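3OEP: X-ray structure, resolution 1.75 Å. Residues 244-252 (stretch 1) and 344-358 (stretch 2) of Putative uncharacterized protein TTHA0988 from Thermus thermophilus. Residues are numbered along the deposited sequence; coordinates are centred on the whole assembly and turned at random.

Stretch 1 (244-252) HLGLARSGP
Stretch 2 344-358: PFLGSASPDLRGRIG

Leu247 is the apolar centre of this contact between stretch 1, loop or turn after the 3-10 segment that ends with Leu245, and stretch 2, which has no regular helix or strand. Its CA-to-CB bond runs sideways to the other stretch, but the rotamer (chi1 m, chi2 t) brings both methyls onto it: CD2 lies 3.5 Å from Ile357 CD1, while CD1 lies 3.6 Å from Leu346 CD1 and 4.4 Å from Phe345 CE2, oblique to the ring. Leu346 and Ile357 also adopt m, t; Phe345 takes chi1 t. A type I' turn from Phe345 to Ser348 presents Leu346 toward stretch 1, with phi/psi 47/51, and Gly347 follows at 91/-5, where a CB would jam against the preceding carbonyl. Leu245, again m, t, extends the patch more loosely, its CD1 4.3 Å from Leu346 CD1.

Next comes Asp352, chi1 t and chi2 -40°, the main polar anchor of the contact. Its OD2 accepts a hydrogen bond from Ala248 N at 2.9 Å, and its OD1 accepts one from Gly355 N at 3.1 Å, so one carboxylate ties the backbone of stretch 1 at Ala248 to the type I turn Leu353–Arg356. Backbone bonds Asp352 N to Ile357 O (2.8 Å) and Ile357 N to Asp352 O (3.0 Å) close that loop and set Ile357 beside Leu247. Water 2 donates to Ala248 O (2.6 Å) and Asp352 OD2 (2.7 Å); water 1 accepts from Arg354 NH2 at 2.9 Å. Small Ala248 CB lies at the edge of that guanidinium.

The chains run antiparallel: CA atoms pair Ala248 with Asp352 at 6.4 Å and Gly251 with Ser350 at 5.7 Å. At the far end Ser250, phi/psi 56/-144 and chi1 t, donates from OG to Pro351 O at 2.7 Å. Gly251 follows at 79/-169, where a CB would clash with Pro252 CD. About 395 Å² is buried in all.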

# COMPACT_ATOMS: atom_id res chain seq x y z
N HIS A 244 -4.60 -9.52 -2.20
CA HIS A 244 -5.92 -9.94 -2.66
C HIS A 244 -7.06 -9.29 -1.86
O HIS A 244 -8.23 -9.36 -2.27
CB HIS A 244 -6.04 -11.48 -2.62
CG HIS A 244 -6.09 -12.06 -1.24
ND1 HIS A 244 -5.00 -12.12 -0.40
CD2 HIS A 244 -7.12 -12.62 -0.56
CE1 HIS A 244 -5.35 -12.69 0.74
NE2 HIS A 244 -6.63 -13.01 0.67
N LEU A 245 -6.72 -8.67 -0.74
CA LEU A 245 -7.69 -7.94 0.09
C LEU A 245 -7.53 -6.43 -0.01
O LEU A 245 -8.28 -5.69 0.62
CB LEU A 245 -7.52 -8.35 1.55
CG LEU A 245 -7.67 -9.84 1.85
CD1 LEU A 245 -7.20 -10.12 3.29
CD2 LEU A 245 -9.11 -10.29 1.63
N GLY A 246 -6.53 -5.97 -0.76
CA GLY A 246 -6.23 -4.55 -0.85
C GLY A 246 -5.21 -4.04 0.14
O GLY A 246 -5.03 -2.83 0.28
N LEU A 247 -4.53 -4.95 0.85
CA LEU A 247 -3.57 -4.56 1.88
C LEU A 247 -2.19 -4.37 1.27
O LEU A 247 -1.66 -5.28 0.63
CB LEU A 247 -3.53 -5.61 2.99
CG LEU A 247 -4.84 -5.76 3.77
CD1 LEU A 247 -4.80 -7.02 4.62
CD2 LEU A 247 -5.11 -4.52 4.61
N ALA A 248 -1.64 -3.18 1.46
CA ALA A 248 -0.33 -2.83 0.89
C ALA A 248 0.80 -3.61 1.56
O ALA A 248 0.65 -4.10 2.68
CB ALA A 248 -0.09 -1.33 1.03
N ARG A 249 1.93 -3.71 0.86
CA ARG A 249 3.13 -4.32 1.41
C ARG A 249 3.58 -3.58 2.66
O ARG A 249 3.93 -4.19 3.67
CB ARG A 249 4.24 -4.29 0.37
CG ARG A 249 5.59 -4.81 0.84
CD ARG A 249 5.53 -6.21 1.40
NE ARG A 249 4.62 -7.05 0.62
CZ ARG A 249 4.86 -7.50 -0.60
NH1 ARG A 249 5.99 -7.21 -1.24
NH2 ARG A 249 3.94 -8.24 -1.21
N SER A 250 3.57 -2.25 2.58
CA SER A 250 4.05 -1.40 3.66
C SER A 250 5.50 -1.79 4.01
O SER A 250 6.27 -2.14 3.13
CB SER A 250 3.10 -1.48 4.87
OG SER A 250 3.45 -0.55 5.88
N GLY A 251 5.87 -1.73 5.29
CA GLY A 251 7.26 -1.96 5.67
C GLY A 251 8.11 -0.73 5.42
O GLY A 251 7.58 0.35 5.14
N PRO A 252 9.44 -0.87 5.50
CA PRO A 252 10.30 0.31 5.35
C PRO A 252 10.43 0.72 3.90
O PRO A 252 10.49 -0.14 3.02
CB PRO A 252 11.64 -0.16 5.92
CG PRO A 252 11.64 -1.64 5.68
CD PRO A 252 10.22 -2.10 5.70
N PRO A 344 0.50 -7.69 15.96
CA PRO A 344 0.35 -7.86 14.51
C PRO A 344 -1.10 -7.83 14.04
O PRO A 344 -2.02 -8.12 14.81
CB PRO A 344 0.93 -9.26 14.28
CG PRO A 344 0.57 -9.99 15.55
CD PRO A 344 0.75 -8.97 16.64
N PHE A 345 -1.28 -7.49 12.77
CA PHE A 345 -2.56 -7.64 12.08
C PHE A 345 -2.27 -8.36 10.77
O PHE A 345 -1.49 -7.88 9.95
CB PHE A 345 -3.21 -6.29 11.81
CG PHE A 345 -4.48 -6.37 11.00
CD1 PHE A 345 -5.68 -6.69 11.60
CD2 PHE A 345 -4.45 -6.14 9.63
CE1 PHE A 345 -6.85 -6.77 10.85
CE2 PHE A 345 -5.61 -6.21 8.87
CZ PHE A 345 -6.81 -6.53 9.49
N LEU A 346 -2.88 -9.54 10.61
CA LEU A 346 -2.65 -10.41 9.46
C LEU A 346 -1.16 -10.60 9.14
O LEU A 346 -0.71 -10.41 8.01
CB LEU A 346 -3.44 -9.92 8.24
CG LEU A 346 -4.96 -9.90 8.42
CD1 LEU A 346 -5.66 -9.34 7.19
CD2 LEU A 346 -5.52 -11.28 8.75
N GLY A 347 -0.40 -10.97 10.17
CA GLY A 347 1.00 -11.37 10.03
C GLY A 347 2.04 -10.27 10.17
O GLY A 347 3.24 -10.56 10.17
N SER A 348 1.61 -9.02 10.29
CA SER A 348 2.54 -7.90 10.30
C SER A 348 2.15 -6.80 11.27
O SER A 348 0.97 -6.53 11.48
CB SER A 348 2.66 -7.33 8.89
OG SER A 348 3.43 -6.14 8.85
N ALA A 349 3.17 -6.16 11.84
CA ALA A 349 3.00 -4.98 12.68
C ALA A 349 3.07 -3.68 11.89
O ALA A 349 2.97 -2.59 12.47
CB ALA A 349 4.07 -4.97 13.78
N SER A 350 3.26 -3.76 10.57
CA SER A 350 3.39 -2.56 9.75
C SER A 350 2.03 -1.90 9.53
O SER A 350 1.01 -2.57 9.39
CB SER A 350 4.04 -2.86 8.39
OG SER A 350 5.43 -3.11 8.52
N PRO A 351 2.02 -0.56 9.48
CA PRO A 351 0.75 0.14 9.28
C PRO A 351 0.24 0.05 7.84
O PRO A 351 1.03 -0.05 6.90
CB PRO A 351 1.10 1.58 9.62
CG PRO A 351 2.54 1.70 9.36
CD PRO A 351 3.14 0.37 9.69
N ASP A 352 -1.07 0.05 7.69
CA ASP A 352 -1.68 0.27 6.38
C ASP A 352 -2.58 1.47 6.57
O ASP A 352 -3.75 1.32 6.94
CB ASP A 352 -2.49 -0.94 5.92
CG ASP A 352 -2.91 -0.82 4.46
OD1 ASP A 352 -3.30 0.29 4.02
OD2 ASP A 352 -2.84 -1.83 3.74
N LEU A 353 -2.03 2.66 6.33
CA LEU A 353 -2.73 3.89 6.66
C LEU A 353 -4.00 4.06 5.81
O LEU A 353 -5.01 4.56 6.30
CB LEU A 353 -1.81 5.11 6.53
CG LEU A 353 -0.55 5.12 7.40
CD1 LEU A 353 0.21 6.43 7.19
CD2 LEU A 353 -0.88 4.92 8.87
N ARG A 354 -3.95 3.61 4.56
CA ARG A 354 -5.13 3.58 3.71
C ARG A 354 -6.26 2.77 4.35
O ARG A 354 -7.42 3.18 4.31
CB ARG A 354 -4.77 3.01 2.32
CG ARG A 354 -5.90 3.09 1.31
CD ARG A 354 -5.48 2.57 -0.07
NE ARG A 354 -4.44 3.39 -0.69
CZ ARG A 354 -3.15 3.07 -0.79
NH1 ARG A 354 -2.32 3.93 -1.38
NH2 ARG A 354 -2.67 1.92 -0.34
N GLY A 355 -5.91 1.64 4.95
CA GLY A 355 -6.88 0.77 5.62
C GLY A 355 -7.15 1.08 7.08
O GLY A 355 -7.85 0.32 7.75
N ARG A 356 -6.58 2.18 7.58
CA ARG A 356 -6.67 2.55 9.00
C ARG A 356 -6.20 1.42 9.93
O ARG A 356 -6.80 1.16 10.98
CB ARG A 356 -8.07 3.05 9.35
CG ARG A 356 -8.48 4.27 8.54
CD ARG A 356 -9.84 4.81 8.94
NE ARG A 356 -10.18 6.00 8.17
CZ ARG A 356 -11.31 6.70 8.31
NH1 ARG A 356 -12.24 6.32 9.18
NH2 ARG A 356 -11.52 7.77 7.56
N ILE A 357 -5.13 0.74 9.51
CA ILE A 357 -4.47 -0.26 10.32
C ILE A 357 -3.20 0.42 10.84
O ILE A 357 -2.32 0.81 10.06
CB ILE A 357 -4.14 -1.51 9.50
CG1 ILE A 357 -5.43 -2.20 9.02
CG2 ILE A 357 -3.30 -2.50 10.32
CD1 ILE A 357 -5.23 -3.08 7.82
N GLY A 358 -3.14 0.62 12.15
CA GLY A 358 -2.08 1.41 12.76
C GLY A 358 -2.22 2.89 12.45
O GLY A 358 -3.22 3.33 11.87
O HOH W 1 -3.86 -0.26 1.21
O HOH W 2 -1.07 -3.67 4.62